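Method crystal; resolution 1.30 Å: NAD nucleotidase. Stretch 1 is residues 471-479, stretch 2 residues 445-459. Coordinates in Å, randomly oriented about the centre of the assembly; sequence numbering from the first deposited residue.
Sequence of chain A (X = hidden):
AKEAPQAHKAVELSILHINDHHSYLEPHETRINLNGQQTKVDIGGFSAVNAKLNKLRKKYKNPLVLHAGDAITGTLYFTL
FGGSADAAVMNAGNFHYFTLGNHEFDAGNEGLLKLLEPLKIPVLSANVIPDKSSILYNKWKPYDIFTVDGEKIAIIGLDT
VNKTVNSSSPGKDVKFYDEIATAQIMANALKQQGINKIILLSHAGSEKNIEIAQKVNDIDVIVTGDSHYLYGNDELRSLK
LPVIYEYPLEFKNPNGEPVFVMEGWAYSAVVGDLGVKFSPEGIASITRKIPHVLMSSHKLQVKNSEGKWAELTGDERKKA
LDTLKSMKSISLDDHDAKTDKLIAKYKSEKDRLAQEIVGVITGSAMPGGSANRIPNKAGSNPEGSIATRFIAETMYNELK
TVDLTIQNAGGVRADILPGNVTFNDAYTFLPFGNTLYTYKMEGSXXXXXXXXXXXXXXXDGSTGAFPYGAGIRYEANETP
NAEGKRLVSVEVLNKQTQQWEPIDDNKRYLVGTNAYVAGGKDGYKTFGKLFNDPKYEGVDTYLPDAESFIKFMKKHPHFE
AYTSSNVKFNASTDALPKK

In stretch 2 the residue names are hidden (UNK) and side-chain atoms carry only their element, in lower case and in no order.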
ATOM      1  N   GLY A 471      23.991 -20.436  13.486  1.00 10.01           N
ATOM      2  CA  GLY A 471      23.189 -20.689  12.298  1.00 10.78           C
ATOM      3  C   GLY A 471      24.042 -20.931  11.061  1.00  9.82           C
ATOM      4  O   GLY A 471      23.520 -21.153   9.961  1.00 10.92           O
ATOM      5  N   ILE A 472      25.361 -20.862  11.246  1.00  9.56           N
ATOM      6  CA  ILE A 472      26.336 -21.173  10.203  1.00  9.55           C
ATOM      7  C   ILE A 472      27.482 -21.925  10.855  1.00 10.98           C
ATOM      8  O   ILE A 472      27.872 -21.617  11.977  1.00 10.86           O
ATOM      9  CB  ILE A 472      26.864 -19.901   9.484  1.00  9.18           C
ATOM     10  CG1 ILE A 472      27.780 -20.284   8.316  1.00 10.39           C
ATOM     11  CG2 ILE A 472      27.567 -18.974  10.474  1.00 10.28           C
ATOM     12  CD1 ILE A 472      28.091 -19.149   7.348  1.00 10.74           C
ATOM     13  N   ARG A 473      27.998 -22.937  10.163  1.00 11.69           N
ATOM     14  CA  ARG A 473      29.145 -23.684  10.654  1.00 11.18           C
ATOM     15  C   ARG A 473      30.031 -24.008   9.467  1.00 11.30           C
ATOM     16  O   ARG A 473      29.547 -24.119   8.340  1.00 12.17           O
ATOM     17  CB  ARG A 473      28.706 -24.955  11.395  1.00 13.95           C
ATOM     18  CG  ARG A 473      28.018 -25.992  10.529  1.00 16.36           C
ATOM     19  CD  ARG A 473      27.442 -27.111  11.382  1.00 15.94           C
ATOM     20  NE  ARG A 473      26.904 -28.194  10.561  1.00 17.53           N
ATOM     21  CZ  ARG A 473      26.140 -29.177  11.029  1.00 18.24           C
ATOM     22  NH1 ARG A 473      25.812 -29.210  12.314  1.00 18.32           N
ATOM     23  NH2 ARG A 473      25.701 -30.125  10.210  1.00 20.11           N
ATOM     24  N   TYR A 474      31.331 -24.129   9.709  1.00 10.93           N
ATOM     25  CA  TYR A 474      32.244 -24.350   8.600  1.00 10.58           C
ATOM     26  C   TYR A 474      33.482 -25.135   9.009  1.00 11.28           C
ATOM     27  O   TYR A 474      33.828 -25.221  10.191  1.00 11.78           O
ATOM     28  CB  TYR A 474      32.632 -23.013   7.933  1.00  9.94           C
ATOM     29  CG  TYR A 474      33.532 -22.134   8.776  1.00  9.60           C
ATOM     30  CD1 TYR A 474      33.006 -21.212   9.680  1.00 11.42           C
ATOM     31  CD2 TYR A 474      34.914 -22.225   8.668  1.00 11.75           C
ATOM     32  CE1 TYR A 474      33.847 -20.407  10.456  1.00 10.49           C
ATOM     33  CE2 TYR A 474      35.758 -21.428   9.434  1.00 10.67           C
ATOM     34  CZ  TYR A 474      35.222 -20.525  10.327  1.00 10.00           C
ATOM     35  OH  TYR A 474      36.082 -19.752  11.087  1.00 12.02           O
ATOM     36  N   GLU A 475      34.108 -25.739   8.003  1.00 11.49           N
ATOM     37  CA  GLU A 475      35.415 -26.358   8.147  1.00 10.95           C
ATOM     38  C   GLU A 475      36.370 -25.596   7.245  1.00 10.73           C
ATOM     39  O   GLU A 475      36.004 -25.170   6.145  1.00 10.53           O
ATOM     40  CB  GLU A 475      35.382 -27.838   7.740  1.00 12.73           C
ATOM     41  CG  GLU A 475      36.753 -28.520   7.817  1.00 12.93           C
ATOM     42  CD  GLU A 475      36.708 -30.024   7.597  1.00 15.31           C
ATOM     43  OE1 GLU A 475      35.603 -30.610   7.575  1.00 15.98           O
ATOM     44  OE2 GLU A 475      37.799 -30.618   7.448  1.00 15.78           O
ATOM     45  N   ALA A 476      37.594 -25.414   7.723  1.00 10.98           N
ATOM     46  CA  ALA A 476      38.601 -24.682   6.966  1.00 11.03           C
ATOM     47  C   ALA A 476      39.990 -25.237   7.256  1.00 11.13           C
ATOM     48  O   ALA A 476      40.217 -25.836   8.307  1.00 12.94           O
ATOM     49  CB  ALA A 476      38.541 -23.191   7.302  1.00 13.09           C
ATOM     50  N   ASN A 477      40.907 -25.034   6.314  1.00 11.89           N
ATOM     51  CA  ASN A 477      42.310 -25.404   6.498  1.00 12.04           C
ATOM     52  C   ASN A 477      43.153 -24.159   6.729  1.00 13.33           C
ATOM     53  O   ASN A 477      42.909 -23.122   6.114  1.00 13.18           O
ATOM     54  CB  ASN A 477      42.853 -26.118   5.259  1.00 13.79           C
ATOM     55  CG  ASN A 477      42.163 -27.436   4.985  1.00 14.57           C
ATOM     56  OD1 ASN A 477      41.807 -28.170   5.907  1.00 15.09           O
ATOM     57  ND2 ASN A 477      41.962 -27.739   3.706  1.00 17.18           N
ATOM     58  N   GLU A 478      44.163 -24.259   7.586  1.00 14.72           N
ATOM     59  CA  GLU A 478      45.070 -23.134   7.785  1.00 14.13           C
ATOM     60  C   GLU A 478      45.807 -22.795   6.494  1.00 16.24           C
ATOM     61  O   GLU A 478      46.020 -21.625   6.177  1.00 16.37           O
ATOM     62  CB  GLU A 478      46.074 -23.421   8.901  1.00 16.18           C
ATOM     63  CG  GLU A 478      47.049 -22.275   9.146  1.00 17.05           C
ATOM     64  CD  GLU A 478      47.809 -22.408  10.450  1.00 21.43           C
ATOM     65  OE1 GLU A 478      47.697 -23.461  11.112  1.00 18.30           O
ATOM     66  OE2 GLU A 478      48.522 -21.449  10.816  1.00 24.08           O
ATOM     67  N   THR A 479      46.198 -23.828   5.757  1.00 15.86           N
ATOM     68  CA  THR A 479      46.912 -23.656   4.498  1.00 16.79           C
ATOM     69  C   THR A 479      45.938 -23.497   3.333  1.00 16.50           C
ATOM     70  O   THR A 479      45.158 -24.402   3.054  1.00 16.30           O
ATOM     71  CB  THR A 479      47.819 -24.875   4.218  1.00 18.26           C
ATOM     72  OG1 THR A 479      48.745 -25.051   5.299  1.00 18.02           O
ATOM     73  CG2 THR A 479      48.582 -24.692   2.913  1.00 20.20           C
ATOM     74  N   UNK A 445      29.197 -14.191  -0.933  1.00 14.07           N
ATOM     75  CA  UNK A 445      29.804 -13.128  -0.136  1.00 12.04           C
ATOM     76  C   UNK A 445      29.997 -13.546   1.318  1.00 11.81           C
ATOM     77  O   UNK A 445      30.917 -13.074   1.986  1.00 11.29           O
ATOM     78  c   UNK A 445      27.865 -10.080  -1.592  1.00 16.01           C
ATOM     79  c   UNK A 445      28.960 -11.856  -0.212  1.00 14.06           C
ATOM     80  c   UNK A 445      30.302 -10.569  -1.901  1.00 17.89           C
ATOM     81  c   UNK A 445      28.938 -11.155  -1.572  1.00 16.48           C
ATOM     82  N   UNK A 446      29.121 -14.415   1.810  1.00 12.15           N
ATOM     83  CA  UNK A 446      29.285 -14.967   3.151  1.00 11.37           C
ATOM     84  C   UNK A 446      30.576 -15.777   3.195  1.00 12.06           C
ATOM     85  O   UNK A 446      31.372 -15.633   4.121  1.00 11.37           O
ATOM     86  c   UNK A 446      28.362 -16.479   4.948  1.00 13.14           C
ATOM     87  c   UNK A 446      28.091 -15.839   3.582  1.00 11.95           C
ATOM     88  c   UNK A 446      26.810 -15.005   3.621  1.00 12.51           C
ATOM     89  N   UNK A 447      30.790 -16.611   2.181  1.00 12.14           N
ATOM     90  CA  UNK A 447      32.038 -17.360   2.080  1.00 11.94           C
ATOM     91  C   UNK A 447      33.230 -16.405   2.074  1.00 10.81           C
ATOM     92  O   UNK A 447      34.202 -16.608   2.806  1.00 11.86           O
ATOM     93  c   UNK A 447      30.441 -21.550  -0.353  1.00 16.64           C
ATOM     94  c   UNK A 447      31.221 -20.249  -0.430  1.00 14.92           C
ATOM     95  c   UNK A 447      32.059 -18.231   0.820  1.00 14.06           C
ATOM     96  n   UNK A 447      30.355 -22.247  -1.677  1.00 20.21           N
ATOM     97  c   UNK A 447      31.137 -19.446   0.868  1.00 13.85           C
ATOM     98  N   UNK A 448      33.145 -15.360   1.256  1.00 11.88           N
ATOM     99  CA  UNK A 448      34.251 -14.421   1.126  1.00 12.29           C
ATOM    100  C   UNK A 448      34.589 -13.704   2.436  1.00 11.96           C
ATOM    101  O   UNK A 448      35.756 -13.511   2.756  1.00 11.33           O
ATOM    102  c   UNK A 448      33.994 -13.403   0.012  1.00 14.35           C
ATOM    103  c   UNK A 448      36.383 -13.457  -0.790  1.00 15.45           C
ATOM    104  c   UNK A 448      35.224 -12.590  -0.323  1.00 14.39           C
ATOM    105  n   UNK A 448      37.487 -13.419  -0.052  1.00 15.86           N
ATOM    106  o   UNK A 448      36.285 -14.153  -1.804  1.00 18.90           O
ATOM    107  N   UNK A 449      33.580 -13.303   3.203  1.00 10.70           N
ATOM    108  CA  UNK A 449      33.889 -12.605   4.447  1.00 11.92           C
ATOM    109  C   UNK A 449      34.580 -13.534   5.455  1.00 10.23           C
ATOM    110  O   UNK A 449      35.464 -13.093   6.189  1.00 10.33           O
ATOM    111  c   UNK A 449      31.708 -12.825   5.716  1.00 12.33           C
ATOM    112  c   UNK A 449      33.142 -10.816   6.072  1.00 12.71           C
ATOM    113  c   UNK A 449      32.670 -11.862   5.064  1.00 12.03           C
ATOM    114  N   UNK A 450      34.202 -14.814   5.477  1.00 10.30           N
ATOM    115  CA  UNK A 450      34.903 -15.794   6.313  1.00 10.73           C
ATOM    116  C   UNK A 450      36.351 -15.933   5.862  1.00 10.15           C
ATOM    117  O   UNK A 450      37.265 -15.996   6.687  1.00 11.64           O
ATOM    118  c   UNK A 450      34.214 -17.161   6.278  1.00 10.99           C
ATOM    119  c   UNK A 450      32.805 -17.219   6.875  1.00 11.88           C
ATOM    120  c   UNK A 450      32.188 -18.602   6.684  1.00 12.57           C
ATOM    121  c   UNK A 450      32.824 -16.831   8.350  1.00 13.64           C
ATOM    122  N   UNK A 451      36.561 -15.973   4.550  1.00 10.80           N
ATOM    123  CA  UNK A 451      37.919 -16.042   4.016  1.00 11.48           C
ATOM    124  C   UNK A 451      38.723 -14.801   4.426  1.00 11.54           C
ATOM    125  O   UNK A 451      39.886 -14.900   4.837  1.00 12.09           O
ATOM    126  c   UNK A 451      37.901 -16.201   2.491  1.00 12.20           C
ATOM    127  o   UNK A 451      37.741 -19.820   1.648  1.00 13.49           O
ATOM    128  c   UNK A 451      38.211 -18.707   1.990  1.00 11.98           C
ATOM    129  o   UNK A 451      39.407 -18.548   2.320  1.00 14.73           O
ATOM    130  c   UNK A 451      37.268 -17.502   1.969  1.00 13.53           C
ATOM    131  N   UNK A 452      38.099 -13.631   4.313  1.00 11.26           N
ATOM    132  CA  UNK A 452      38.748 -12.377   4.700  1.00 12.50           C
ATOM    133  C   UNK A 452      39.185 -12.416   6.161  1.00 11.00           C
ATOM    134  O   UNK A 452      40.329 -12.083   6.497  1.00 11.38           O
ATOM    135  o   UNK A 452      36.315 -10.324   2.867  1.00 15.30           O
ATOM    136  o   UNK A 452      38.077 -11.394   2.135  1.00 14.94           O
ATOM    137  c   UNK A 452      37.370 -10.964   3.071  1.00 14.17           C
ATOM    138  c   UNK A 452      37.796 -11.186   4.518  1.00 15.05           C
ATOM    139  N   UNK A 453      38.262 -12.812   7.032  1.00 11.19           N
ATOM    140  CA  UNK A 453      38.526 -12.804   8.464  1.00 13.16           C
ATOM    141  C   UNK A 453      39.652 -13.763   8.840  1.00 11.97           C
ATOM    142  O   UNK A 453      40.537 -13.411   9.624  1.00 11.84           O
ATOM    143  c   UNK A 453      37.261 -13.116   9.233  1.00 12.47           C
ATOM    144  N   UNK A 454      39.624 -14.970   8.281  1.00 11.39           N
ATOM    145  CA  UNK A 454      40.689 -15.945   8.524  1.00 12.03           C
ATOM    146  C   UNK A 454      42.049 -15.454   8.030  1.00 12.00           C
ATOM    147  O   UNK A 454      43.072 -15.654   8.699  1.00 12.25           O
ATOM    148  s   UNK A 454      39.064 -19.754   8.044  1.00 12.81           S
ATOM    149  c   UNK A 454      40.351 -17.301   7.893  1.00 12.64           C
ATOM    150  c   UNK A 454      39.262 -18.054   8.631  1.00 11.69           C
ATOM    151  c   UNK A 454      38.305 -19.466   6.443  1.00 14.22           C
ATOM    152  N   UNK A 455      42.067 -14.815   6.866  1.00 11.13           N
ATOM    153  CA  UNK A 455      43.312 -14.267   6.328  1.00 13.68           C
ATOM    154  C   UNK A 455      43.933 -13.224   7.265  1.00 14.31           C
ATOM    155  O   UNK A 455      45.149 -13.215   7.483  1.00 14.52           O
ATOM    156  c   UNK A 455      44.271 -12.904   4.365  1.00 16.63           C
ATOM    157  c   UNK A 455      43.081 -13.677   4.935  1.00 13.54           C
ATOM    158  c   UNK A 455      45.474 -13.783   4.054  1.00 17.22           C
ATOM    159  n   UNK A 455      46.630 -13.153   3.862  1.00 17.95           N
ATOM    160  o   UNK A 455      45.368 -15.007   3.982  1.00 18.67           O
ATOM    161  N   UNK A 456      43.104 -12.342   7.816  1.00 13.37           N
ATOM    162  CA  UNK A 456      43.582 -11.322   8.749  1.00 14.09           C
ATOM    163  C   UNK A 456      44.072 -11.981  10.039  1.00 14.75           C
ATOM    164  O   UNK A 456      45.129 -11.634  10.561  1.00 14.42           O
ATOM    165  c   UNK A 456      43.300  -7.549  11.527  1.00 17.07           C
ATOM    166  c   UNK A 456      43.841  -6.586  10.703  1.00 18.89           C
ATOM    167  c   UNK A 456      42.968  -9.000   9.634  1.00 15.49           C
ATOM    168  c   UNK A 456      42.860  -8.749  10.990  1.00 16.88           C
ATOM    169  c   UNK A 456      42.473 -10.302   9.045  1.00 13.33           C
ATOM    170  c   UNK A 456      43.506  -8.018   8.820  1.00 17.42           C
ATOM    171  c   UNK A 456      43.947  -6.817   9.353  1.00 19.11           C
ATOM    172  N   UNK A 457      43.308 -12.945  10.545  1.00 13.14           N
ATOM    173  CA  UNK A 457      43.650 -13.618  11.801  1.00 14.40           C
ATOM    174  C   UNK A 457      44.958 -14.400  11.723  1.00 15.67           C
ATOM    175  O   UNK A 457      45.722 -14.447  12.686  1.00 16.59           O
ATOM    176  c   UNK A 457      42.515 -14.548  12.234  1.00 13.88           C
ATOM    177  N   UNK A 458      45.202 -15.024  10.577  1.00 14.39           N
ATOM    178  CA  UNK A 458      46.302 -15.970  10.434  1.00 15.96           C
ATOM    179  C   UNK A 458      47.560 -15.347   9.847  1.00 17.55           C
ATOM    180  O   UNK A 458      48.667 -15.829  10.100  1.00 20.94           O
ATOM    181  c   UNK A 458      45.310 -18.914  11.257  1.00 15.96           C
ATOM    182  c   UNK A 458      44.138 -18.884   9.039  1.00 17.06           C
ATOM    183  c   UNK A 458      45.864 -17.146   9.558  1.00 15.33           C
ATOM    184  c   UNK A 458      44.764 -18.039  10.135  1.00 15.93           C
ATOM    185  N   UNK A 459      47.401 -14.283   9.067  1.00 16.56           N
ATOM    186  CA  UNK A 459      48.534 -13.722   8.335  1.00 19.29           C
ATOM    187  C   UNK A 459      48.712 -12.213   8.483  1.00 20.25           C
ATOM    188  O   UNK A 459      49.758 -11.753   8.938  1.00 22.82           O
ATOM    189  c   UNK A 459      48.392 -15.572   6.622  1.00 20.79           C
ATOM    190  c   UNK A 459      49.643 -13.466   6.077  1.00 20.99           C
ATOM    191  c   UNK A 459      48.453 -14.065   6.827  1.00 19.08           C
TER

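Position 445 carries four carbons, forked at the second, and its side chain is out of reach of stretch 1. The fork one atom beyond CB identifies Leu445, partly exposed and without contact to stretch 1. At 446 one carbon bears two more, a fork at CB itself, and one tip lies against Ile472. This is Val446, whose CG1 sits 3.6 Å from CD1 of Ile472; a short, branched side chain suits this end of the contact, because the isoleucine reaches out to meet it.

Position 447 has four carbons in a row ending in nitrogen, which is Lys447. Its CA-to-CB bond points away from the strand, and its NZ is hydrogen-bonded elsewhere in the structure; a charged end suits this partly exposed site. Position 448 shows three carbons, the third holding one oxygen and one nitrogen: an amide, Gln448, out of reach of stretch 1, its polar end suited to a partly exposed site. At 449 a single carbon carries two others, giving Val449, buried but not touching the strand; being apolar, it leaves no polar group to satisfy there.

Position 450 again has four carbons forked at the second, and here one methyl touches two strand residues. This is Leu450, whose CD1 lies 4.2 Å from CD1 of Ile472 and 4.1 Å from CD1 of Tyr474. A forked apolar end suits the site, since it packs against both the aliphatic chain and the ring, which it meets obliquely.

Position 451 has three carbons, the third with two oxygens: Glu451, starting away from the strand, with both oxygens hydrogen-bonded elsewhere. Position 452 is one carbon shorter, two carbons and two oxygens, hence Asp452. Its OD1 accepts a hydrogen bond from NE2 of Gln448 at 3.0 Å, one helical turn back. The lone side-chain carbon at 453 makes it Ala453, again apolar where the site is buried, and out of the strand's reach.

At 454 the unbranched chain runs two carbons, sulfur, one carbon, and the sulfur touches the strand. Met454 places SD 3.6 Å from CB of Ala476 and 4.0 Å from CE2 of Tyr474, an oblique sulfur-aromatic contact. The long thioether spans the distance to the small alanine while remaining apolar.

Position 455 has three carbons ending in oxygen and nitrogen, Gln455, whose amide bonds outside the two stretches. One carbon followed by a six-carbon ring marks 456 as Phe456, and a single carbon marks 457 as Ala457, small and apolar in a buried site; neither reaches the strand. At 458 four carbons fork at the second and approach an acidic side chain: Leu458, with CD2 4.1 Å from OE2 of Glu478. That carboxylate is hydrogen-bonded elsewhere, so the leucine need offer only packing. At 459 one carbon carries two more, three carbons and no other element, which gives Val459, exposed and without contact.

The contact works through one helix stripe, Val446, Leu450, Met454 and Leu458, spaced four residues apart. Alternation on the strand turns Ile472, Tyr474 and Ala476 toward it, while Glu478, whose CA-to-CB bond points sideways, extends its end nearer the helix. The axes cross at 44°, and no hydrogen bond joins the stretches; apolar packing dominates the 350 Å² buried between them.

Stretch 2 445-459: LVKQVLEDAMQFALV
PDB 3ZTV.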